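UDP-N-Acetylglucosamine 2-Epimerase (PDB 1V4V) probably catalyses the interconversion of UDP-N-acetylglucosamine and its C2 epimer, UDP-N-acetylmannosamine, as a two-domain homodimeric enzyme. Local coordinates at residues 156-159 against 160-164; 353-356 against 357-361; 209-212 against 213-216; 237-241 against 242-246. All coordinates share one frame; numbering follows the deposited sequence.

Interaction 1 (156-159 against 160-164); sequences LAKA and NLLKE
The carboxamide of Asn160 turns one face to the carbonyl oxygen of Leu156, which stands over Asn160 CG at 3.4 Å and is only slightly farther from OD1 and ND2. This is contact across a face, not a hydrogen bond; the amide reaches past the helix to give its ND2 hydrogen to Gly124 O. Asn160 CG sits anti to its own carbonyl carbon (chi1 -71°), which folds the group back along the preceding turn. Leu156 CD1 comes loosely alongside the amide oxygen. An asparagine suits the place because it is short enough to lie against the turn and still offers an N-H to the neighbouring loop.

The backbone carries the regular helical bonds, from Asn160 N to Leu156 O (3.0 Å) through Lys163 N to Ala159 O (3.2 Å). The straightest is Leu162 N to Lys158 O, at 162°. Farther along, Lys158 CG passes Leu162 CD1 at 4.2 Å. The extended lysine chain carries its NZ on to a salt bridge with Glu168. Leu161 and the small Ala157 face inward, where the methyl of Ala157 meets Ala152 and the isobutyl group of Leu161 meets Ile171. Helix 155-162 is thus the crossover of a beta-alpha-beta unit, linking parallel strands 149-152 and 171-173 at one margin of the seven-stranded Rossmann-like sheet.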
loop_
_atom_site.group_PDB
_atom_site.type_symbol
_atom_site.label_atom_id
_atom_site.label_comp_id
_atom_site.label_asym_id
_atom_site.label_seq_id
_atom_site.Cartn_x
_atom_site.Cartn_y
_atom_site.Cartn_z
ATOM N N LEU A 156 -2.735 1.877 19.860
ATOM C CA LEU A 156 -2.498 0.565 19.271
ATOM C C LEU A 156 -2.396 0.675 17.750
ATOM O O LEU A 156 -1.543 0.038 17.121
ATOM C CB LEU A 156 -3.626 -0.398 19.641
ATOM C CG LEU A 156 -3.576 -1.769 18.960
ATOM C CD1 LEU A 156 -2.285 -2.488 19.334
ATOM C CD2 LEU A 156 -4.785 -2.588 19.374
ATOM N N ALA A 157 -3.272 1.478 17.158
ATOM C CA ALA A 157 -3.255 1.670 15.714
ATOM C C ALA A 157 -1.919 2.293 15.315
ATOM O O ALA A 157 -1.325 1.912 14.307
ATOM C CB ALA A 157 -4.415 2.565 15.281
ATOM N N LYS A 158 -1.448 3.246 16.116
ATOM C CA LYS A 158 -0.172 3.899 15.847
ATOM C C LYS A 158 0.944 2.865 15.929
ATOM O O LYS A 158 1.862 2.865 15.108
ATOM C CB LYS A 158 0.092 5.017 16.860
ATOM C CG LYS A 158 1.488 5.626 16.756
ATOM C CD LYS A 158 1.698 6.783 17.725
ATOM C CE LYS A 158 3.130 7.307 17.635
ATOM N NZ LYS A 158 3.382 8.474 18.524
ATOM N N ALA A 159 0.856 1.982 16.920
ATOM C CA ALA A 159 1.864 0.942 17.098
ATOM C C ALA A 159 1.911 0.031 15.873
ATOM O O ALA A 159 2.982 -0.430 15.484
ATOM C CB ALA A 159 1.568 0.130 18.347
ATOM N N ASN A 160 0.754 -0.230 15.268
ATOM C CA ASN A 160 0.702 -1.073 14.075
ATOM C C ASN A 160 1.399 -0.379 12.907
ATOM O O ASN A 160 2.170 -0.997 12.167
ATOM C CB ASN A 160 -0.744 -1.380 13.672
ATOM C CG ASN A 160 -1.431 -2.334 14.630
ATOM O OD1 ASN A 160 -0.780 -3.136 15.296
ATOM N ND2 ASN A 160 -2.755 -2.265 14.687
ATOM N N LEU A 161 1.131 0.913 12.748
ATOM C CA LEU A 161 1.720 1.687 11.664
ATOM C C LEU A 161 3.238 1.748 11.753
ATOM O O LEU A 161 3.927 1.615 10.742
ATOM C CB LEU A 161 1.123 3.097 11.650
ATOM C CG LEU A 161 -0.359 3.113 11.256
ATOM C CD1 LEU A 161 -0.972 4.476 11.553
ATOM C CD2 LEU A 161 -0.493 2.764 9.781
ATOM N N LEU A 162 3.757 1.948 12.961
ATOM C CA LEU A 162 5.199 2.010 13.164
ATOM C C LEU A 162 5.805 0.671 12.764
ATOM O O LEU A 162 6.882 0.612 12.176
ATOM C CB LEU A 162 5.514 2.305 14.635
ATOM C CG LEU A 162 5.140 3.702 15.137
ATOM C CD1 LEU A 162 5.265 3.763 16.653
ATOM C CD2 LEU A 162 6.044 4.735 14.480
ATOM N N LYS A 163 5.089 -0.399 13.082
ATOM C CA LYS A 163 5.523 -1.754 12.779
ATOM C C LYS A 163 5.611 -1.997 11.272
ATOM O O LYS A 163 6.231 -2.965 10.830
ATOM C CB LYS A 163 4.554 -2.748 13.427
ATOM C CG LYS A 163 4.870 -4.211 13.184
ATOM C CD LYS A 163 3.812 -5.108 13.820
ATOM C CE LYS A 163 2.427 -4.810 13.259
ATOM N NZ LYS A 163 1.363 -5.645 13.882
ATOM N N GLU A 164 4.997 -1.116 10.484
ATOM C CA GLU A 164 5.015 -1.249 9.031
ATOM C C GLU A 164 5.975 -0.267 8.366
ATOM O O GLU A 164 5.921 -0.057 7.153
ATOM C CB GLU A 164 3.601 -1.067 8.464
ATOM C CG GLU A 164 2.649 -2.184 8.843
ATOM C CD GLU A 164 1.253 -2.010 8.268
ATOM O OE1 GLU A 164 0.413 -2.901 8.500
ATOM O OE2 GLU A 164 0.990 -0.988 7.592
#

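Interaction 2 (353-356 against 357-361); sequences AGLM and VARGV
Ala353 to Val361 form the first turns of helix 353-364, the last helix of the chain, which packs against the seven-stranded Rossmann-like sheet of the first domain, consistent with the GT-B fold, in which the chain returns to its N-terminal domain at its end. Four successive backbone bonds of i to i+4 type hold the turns together: Val357 N to Ala353 O at 2.9 Å, then Ala358 N to Gly354 O, Arg359 N to Leu355 O, and Gly360 N to Met356 O at 2.8 Å. Val357 CG2 lies against the same Ala353 O, 3.3 Å away. Ahead of them, the Asp180 carboxylate accepts a hydrogen from Gly354 N and, weakly, from Ala353 N, serving the start of the helix.

Apolar packing follows the helix faces. Val357 turns its branched end to Val24 and Phe151, while Ala358 is small enough to let helix 15-29 come close at Ala27 and Leu28. Met356, present as selenomethionine, bends at chi3 and reaches Thr174 and Trp374.

A third kind of contact lies on the outer side, where a leucine and an arginine four residues apart share a surface. Leu355 CG is anti to the backbone N (chi1 -178°), which brings the leucine's branched end across the extended arginine. Leu355 CG rests 3.6 Å from Arg359 NE, and Leu355 CD2 sits over the centre of the guanidinium, 3.5 Å from Arg359 CZ.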
loop_
_atom_site.group_PDB
_atom_site.type_symbol
_atom_site.label_atom_id
_atom_site.label_comp_id
_atom_site.label_asym_id
_atom_site.label_seq_id
_atom_site.Cartn_x
_atom_site.Cartn_y
_atom_site.Cartn_z
ATOM N N ALA A 353 -11.921 14.918 17.195
ATOM C CA ALA A 353 -10.970 14.232 16.327
ATOM C C ALA A 353 -10.931 14.903 14.956
ATOM O O ALA A 353 -9.873 14.996 14.327
ATOM C CB ALA A 353 -11.361 12.764 16.182
ATOM N N GLY A 354 -12.091 15.369 14.504
ATOM C CA GLY A 354 -12.186 16.024 13.213
ATOM C C GLY A 354 -11.330 17.269 13.157
ATOM O O GLY A 354 -10.680 17.545 12.149
ATOM N N LEU A 355 -11.328 18.029 14.247
ATOM C CA LEU A 355 -10.533 19.247 14.308
ATOM C C LEU A 355 -9.049 18.910 14.258
ATOM O O LEU A 355 -8.266 19.626 13.637
ATOM C CB LEU A 355 -10.848 20.027 15.588
ATOM C CG LEU A 355 -10.111 21.357 15.773
ATOM C CD1 LEU A 355 -10.390 22.273 14.588
ATOM C CD2 LEU A 355 -10.563 22.010 17.072
HETATM N N MSE A 356 -8.661 17.819 14.916
HETATM C CA MSE A 356 -7.263 17.407 14.917
HETATM C C MSE A 356 -6.821 16.950 13.531
HETATM O O MSE A 356 -5.702 17.245 13.107
HETATM C CB MSE A 356 -7.025 16.292 15.935
HETATM C CG MSE A 356 -6.896 16.794 17.366
HETATM SE SE MSE A 356 -6.413 15.384 18.580
HETATM C CE MSE A 356 -4.888 14.720 17.577
ATOM N N VAL A 357 -7.690 16.228 12.828
ATOM C CA VAL A 357 -7.367 15.777 11.478
ATOM C C VAL A 357 -7.178 17.018 10.612
ATOM O O VAL A 357 -6.192 17.132 9.877
ATOM C CB VAL A 357 -8.500 14.906 10.880
ATOM C CG1 VAL A 357 -8.249 14.652 9.390
ATOM C CG2 VAL A 357 -8.582 13.584 11.626
ATOM N N ALA A 358 -8.117 17.957 10.722
ATOM C CA ALA A 358 -8.066 19.197 9.953
ATOM C C ALA A 358 -6.787 19.978 10.233
ATOM O O ALA A 358 -6.148 20.493 9.313
ATOM C CB ALA A 358 -9.288 20.063 10.271
ATOM N N ARG A 359 -6.416 20.067 11.506
ATOM C CA ARG A 359 -5.209 20.787 11.888
ATOM C C ARG A 359 -3.969 20.030 11.431
ATOM O O ARG A 359 -2.933 20.632 11.153
ATOM C CB ARG A 359 -5.178 21.003 13.402
ATOM C CG ARG A 359 -6.177 22.056 13.871
ATOM C CD ARG A 359 -6.240 22.160 15.383
ATOM N NE ARG A 359 -7.088 23.275 15.809
ATOM C CZ ARG A 359 -7.437 23.512 17.070
ATOM N NH1 ARG A 359 -7.017 22.710 18.039
ATOM N NH2 ARG A 359 -8.202 24.557 17.363
ATOM N N GLY A 360 -4.074 18.706 11.362
ATOM C CA GLY A 360 -2.951 17.908 10.908
ATOM C C GLY A 360 -2.665 18.218 9.449
ATOM O O GLY A 360 -1.507 18.326 9.046
ATOM N N VAL A 361 -3.726 18.365 8.659
ATOM C CA VAL A 361 -3.606 18.680 7.240
ATOM C C VAL A 361 -3.043 20.094 7.058
ATOM O O VAL A 361 -2.131 20.316 6.257
ATOM C CB VAL A 361 -4.986 18.576 6.539
ATOM C CG1 VAL A 361 -4.894 19.069 5.108
ATOM C CG2 VAL A 361 -5.470 17.122 6.563
#

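Interaction 3 (209-212 against 213-216); sequences ENWP and LLSD
Asn210 O takes the N-H of Leu213 at 2.7 Å, the shorter of two i to i+3 bonds that tie the turn together; the second runs from Leu214 N to Trp211 O, 3.1 Å long. Both donors stand well above the carbonyl planes, by 44° and 61°, consistent with a tightly wound turn. Two waters then take up the backbone bonding. One gives a hydrogen to Trp211 O and receives that of Ser215 N; the other gives one to Pro212 O and accepts from Asp216 N at 3.0 Å. Water thus bridges carbonyls and amides four residues apart, where a regular helix would join them directly. Pro212 fits this opening turn, since it has no N-H to leave without a partner.

Among the side chains, Leu214 lies beside Trp211 and points the same way, its CD1 3.6 Å from Trp211 CE3; with CG anti to its own carbonyl carbon (chi1 -74°), the leucine also passes close over Trp211 O. Leu213 crosses Asn210 with CD1 3.9 Å from OD1, and it touches Thr319 beyond. A glycine in place of Leu213 would probably leave the Asn210 amide and Thr319 without their apolar neighbour and the turn freer to flex. Asn210 ND2 is anchored farther off, on Leu299 O and Asp281 OD1. The whole forms a hydrated turn, closed by i to i+3 bonds, that leads into helix 214-227, the helix that follows strand 200-203 in the six-stranded Rossmann-like domain.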
loop_
_atom_site.group_PDB
_atom_site.type_symbol
_atom_site.label_atom_id
_atom_site.label_comp_id
_atom_site.label_asym_id
_atom_site.label_seq_id
_atom_site.Cartn_x
_atom_site.Cartn_y
_atom_site.Cartn_z
ATOM N N GLU A 209 -29.830 -12.428 19.138
ATOM C CA GLU A 209 -29.768 -13.490 20.140
ATOM C C GLU A 209 -30.737 -13.262 21.297
ATOM O O GLU A 209 -31.157 -14.212 21.956
ATOM C CB GLU A 209 -28.343 -13.651 20.686
ATOM C CG GLU A 209 -27.825 -12.484 21.508
ATOM C CD GLU A 209 -26.545 -12.829 22.247
ATOM O OE1 GLU A 209 -26.586 -13.715 23.125
ATOM O OE2 GLU A 209 -25.496 -12.219 21.951
ATOM N N ASN A 210 -31.088 -12.005 21.545
ATOM C CA ASN A 210 -32.022 -11.672 22.618
ATOM C C ASN A 210 -33.473 -11.824 22.148
ATOM O O ASN A 210 -34.400 -11.737 22.949
ATOM C CB ASN A 210 -31.795 -10.235 23.107
ATOM C CG ASN A 210 -30.697 -10.130 24.160
ATOM O OD1 ASN A 210 -30.071 -11.125 24.527
ATOM N ND2 ASN A 210 -30.464 -8.914 24.652
ATOM N N TRP A 211 -33.661 -12.052 20.849
ATOM C CA TRP A 211 -35.000 -12.215 20.265
ATOM C C TRP A 211 -36.008 -12.920 21.165
ATOM O O TRP A 211 -37.041 -12.352 21.520
ATOM C CB TRP A 211 -34.929 -13.006 18.949
ATOM C CG TRP A 211 -34.624 -12.235 17.706
ATOM C CD1 TRP A 211 -34.487 -12.753 16.448
ATOM C CD2 TRP A 211 -34.438 -10.822 17.577
ATOM N NE1 TRP A 211 -34.228 -11.755 15.546
ATOM C CE2 TRP A 211 -34.193 -10.557 16.210
ATOM C CE3 TRP A 211 -34.453 -9.751 18.478
ATOM C CZ2 TRP A 211 -33.966 -9.269 15.725
ATOM C CZ3 TRP A 211 -34.228 -8.474 17.996
ATOM C CH2 TRP A 211 -33.987 -8.244 16.632
ATOM N N PRO A 212 -35.720 -14.178 21.541
ATOM C CA PRO A 212 -36.599 -14.981 22.394
ATOM C C PRO A 212 -36.760 -14.511 23.834
ATOM O O PRO A 212 -37.585 -15.050 24.570
ATOM C CB PRO A 212 -35.976 -16.372 22.306
ATOM C CG PRO A 212 -34.523 -16.061 22.219
ATOM C CD PRO A 212 -34.492 -14.931 21.218
ATOM N N LEU A 213 -35.973 -13.514 24.229
ATOM C CA LEU A 213 -36.043 -12.975 25.584
ATOM C C LEU A 213 -36.784 -11.642 25.581
ATOM O O LEU A 213 -37.069 -11.081 26.639
ATOM C CB LEU A 213 -34.636 -12.731 26.138
ATOM C CG LEU A 213 -33.602 -13.852 26.077
ATOM C CD1 LEU A 213 -32.316 -13.357 26.748
ATOM C CD2 LEU A 213 -34.131 -15.098 26.772
ATOM N N LEU A 214 -37.097 -11.141 24.391
ATOM C CA LEU A 214 -37.762 -9.846 24.265
ATOM C C LEU A 214 -39.040 -9.679 25.066
ATOM O O LEU A 214 -39.255 -8.628 25.659
ATOM C CB LEU A 214 -38.029 -9.527 22.791
ATOM C CG LEU A 214 -36.800 -9.116 21.977
ATOM C CD1 LEU A 214 -37.229 -8.784 20.553
ATOM C CD2 LEU A 214 -36.120 -7.912 22.621
ATOM N N SER A 215 -39.893 -10.698 25.084
ATOM C CA SER A 215 -41.129 -10.596 25.843
ATOM C C SER A 215 -40.829 -10.463 27.338
ATOM O O SER A 215 -41.409 -9.618 28.017
ATOM C CB SER A 215 -42.016 -11.815 25.588
ATOM O OG SER A 215 -43.254 -11.672 26.256
ATOM N N ASP A 216 -39.922 -11.298 27.847
ATOM C CA ASP A 216 -39.543 -11.245 29.261
ATOM C C ASP A 216 -38.879 -9.902 29.588
ATOM O O ASP A 216 -39.159 -9.300 30.625
ATOM C CB ASP A 216 -38.569 -12.389 29.618
ATOM C CG ASP A 216 -39.249 -13.747 29.711
ATOM O OD1 ASP A 216 -40.494 -13.813 29.654
ATOM O OD2 ASP A 216 -38.529 -14.760 29.851
HETATM O O HOH W 1 -39.770 -12.893 23.184
HETATM O O HOH W 2 -39.214 -13.832 26.333
#

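Interaction 4 (237-241 against 242-246); sequences VHLNP and VVREA
Arg244, from the first turns of helix 241-251, holds the carbonyls of Val237 and His238, the first residues of the loop after strand 232-236, at a strand-loop-helix junction of the Rossmann-like second domain. Two charged-donor bonds dominate: Arg244 NH2 reaches Val237 O at 2.9 Å and Arg244 NE reaches His238 O at 3.0 Å. Arg244 CG lies anti to its own carbonyl carbon (chi1 -57°) and the chain is extended to NE, which carries the guanidinium back along the loop; both oxygens lie at its edge, near its plane. NH2 also bridges to Asp261, a task suited to arginine's flat fan of N-H groups. A methionine here would probably leave both loop carbonyls and Asp261 without their donor.

Backbone bonds start the helix. Asn240, at the N-cap, accepts Arg244 N through its carbonyl, and Val243 N weakly; Glu245 N binds Pro241 O at 2.8 Å. Pro241 suits a first turn, where no N-H is needed.

Van der Waals contacts complete the junction. Leu239 CD2 lies over one guanidinium face, 3.6 Å from Arg244 NH2. On the other side of that plane, Val237 CG1 meets Val243 CG1 at 3.7 Å, an apolar pair.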
loop_
_atom_site.group_PDB
_atom_site.type_symbol
_atom_site.label_atom_id
_atom_site.label_comp_id
_atom_site.label_asym_id
_atom_site.label_seq_id
_atom_site.Cartn_x
_atom_site.Cartn_y
_atom_site.Cartn_z
ATOM N N VAL A 237 -38.959 0.816 17.893
ATOM C CA VAL A 237 -38.912 -0.628 17.688
ATOM C C VAL A 237 -38.568 -1.057 16.265
ATOM O O VAL A 237 -39.160 -0.568 15.303
ATOM C CB VAL A 237 -40.259 -1.273 18.075
ATOM C CG1 VAL A 237 -40.130 -2.791 18.104
ATOM C CG2 VAL A 237 -40.719 -0.744 19.415
ATOM N N HIS A 238 -37.619 -1.979 16.128
ATOM C CA HIS A 238 -37.251 -2.458 14.800
ATOM C C HIS A 238 -38.451 -3.090 14.089
ATOM O O HIS A 238 -39.368 -3.605 14.732
ATOM C CB HIS A 238 -36.091 -3.451 14.885
ATOM C CG HIS A 238 -34.748 -2.793 14.975
ATOM N ND1 HIS A 238 -34.326 -2.116 16.099
ATOM C CD2 HIS A 238 -33.757 -2.665 14.062
ATOM C CE1 HIS A 238 -33.133 -1.596 15.873
ATOM N NE2 HIS A 238 -32.764 -1.913 14.646
ATOM N N LEU A 239 -38.433 -3.040 12.759
ATOM C CA LEU A 239 -39.525 -3.564 11.940
ATOM C C LEU A 239 -39.736 -5.075 11.959
ATOM O O LEU A 239 -40.838 -5.550 11.677
ATOM C CB LEU A 239 -39.345 -3.102 10.491
ATOM C CG LEU A 239 -39.471 -1.595 10.262
ATOM C CD1 LEU A 239 -39.112 -1.261 8.825
ATOM C CD2 LEU A 239 -40.889 -1.150 10.583
ATOM N N ASN A 240 -38.689 -5.829 12.277
ATOM C CA ASN A 240 -38.788 -7.284 12.316
ATOM C C ASN A 240 -40.039 -7.738 13.069
ATOM O O ASN A 240 -40.193 -7.465 14.261
ATOM C CB ASN A 240 -37.552 -7.880 12.989
ATOM C CG ASN A 240 -36.260 -7.324 12.432
ATOM O OD1 ASN A 240 -35.965 -6.136 12.583
ATOM N ND2 ASN A 240 -35.481 -8.178 11.777
ATOM N N PRO A 241 -40.951 -8.442 12.377
ATOM C CA PRO A 241 -42.187 -8.932 12.997
ATOM C C PRO A 241 -41.933 -9.739 14.272
ATOM O O PRO A 241 -42.722 -9.683 15.214
ATOM C CB PRO A 241 -42.815 -9.780 11.892
ATOM C CG PRO A 241 -42.369 -9.073 10.644
ATOM C CD PRO A 241 -40.914 -8.785 10.943
ATOM N N VAL A 242 -40.837 -10.493 14.292
ATOM C CA VAL A 242 -40.486 -11.309 15.453
ATOM C C VAL A 242 -40.329 -10.430 16.693
ATOM O O VAL A 242 -40.753 -10.795 17.796
ATOM C CB VAL A 242 -39.159 -12.068 15.226
ATOM C CG1 VAL A 242 -38.879 -12.987 16.403
ATOM C CG2 VAL A 242 -39.225 -12.856 13.929
ATOM N N VAL A 243 -39.714 -9.268 16.498
ATOM C CA VAL A 243 -39.494 -8.312 17.576
ATOM C C VAL A 243 -40.812 -7.695 18.033
ATOM O O VAL A 243 -41.092 -7.614 19.228
ATOM C CB VAL A 243 -38.564 -7.171 17.116
ATOM C CG1 VAL A 243 -38.440 -6.113 18.210
ATOM C CG2 VAL A 243 -37.199 -7.730 16.755
ATOM N N ARG A 244 -41.624 -7.263 17.073
ATOM C CA ARG A 244 -42.894 -6.633 17.393
ATOM C C ARG A 244 -43.904 -7.570 18.026
ATOM O O ARG A 244 -44.657 -7.169 18.905
ATOM C CB ARG A 244 -43.465 -5.974 16.136
ATOM C CG ARG A 244 -42.483 -4.974 15.548
ATOM C CD ARG A 244 -43.157 -3.870 14.785
ATOM N NE ARG A 244 -42.252 -2.739 14.614
ATOM C CZ ARG A 244 -42.630 -1.545 14.173
ATOM N NH1 ARG A 244 -43.900 -1.330 13.854
ATOM N NH2 ARG A 244 -41.742 -0.567 14.064
ATOM N N GLU A 245 -43.923 -8.827 17.598
ATOM C CA GLU A 245 -44.860 -9.775 18.189
ATOM C C GLU A 245 -44.546 -9.963 19.664
ATOM O O GLU A 245 -45.428 -10.260 20.470
ATOM C CB GLU A 245 -44.781 -11.123 17.475
ATOM C CG GLU A 245 -45.670 -11.206 16.251
ATOM C CD GLU A 245 -45.529 -12.526 15.535
ATOM O OE1 GLU A 245 -44.469 -12.747 14.909
ATOM O OE2 GLU A 245 -46.472 -13.342 15.614
ATOM N N ALA A 246 -43.276 -9.784 20.013
ATOM C CA ALA A 246 -42.840 -9.944 21.391
ATOM C C ALA A 246 -43.073 -8.702 22.245
ATOM O O ALA A 246 -43.603 -8.796 23.349
ATOM C CB ALA A 246 -41.356 -10.316 21.425
#

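How the interactions relate
The four contacts divide between the two Rossmann-like domains of a GT-B enzyme. Interactions 1 and 2 belong to the seven-stranded domain, their centres 19 Å apart and their nearest atoms about 10 Å; strand 149-152 receives side chains from both helices. Interactions 3 and 4 belong to the six-stranded domain and meet directly, with centres 11 Å apart: Trp211 CH2 presses on Val243 CG2 at 3.3 Å, and Leu214 CB meets Ala246 CB at 3.7 Å, so the entries to two neighbouring helices pack on each other. Between the pairs the centres stand 41 to 43 Å apart. Interaction 2, last in sequence, lies back on the first domain after the chain has built the second.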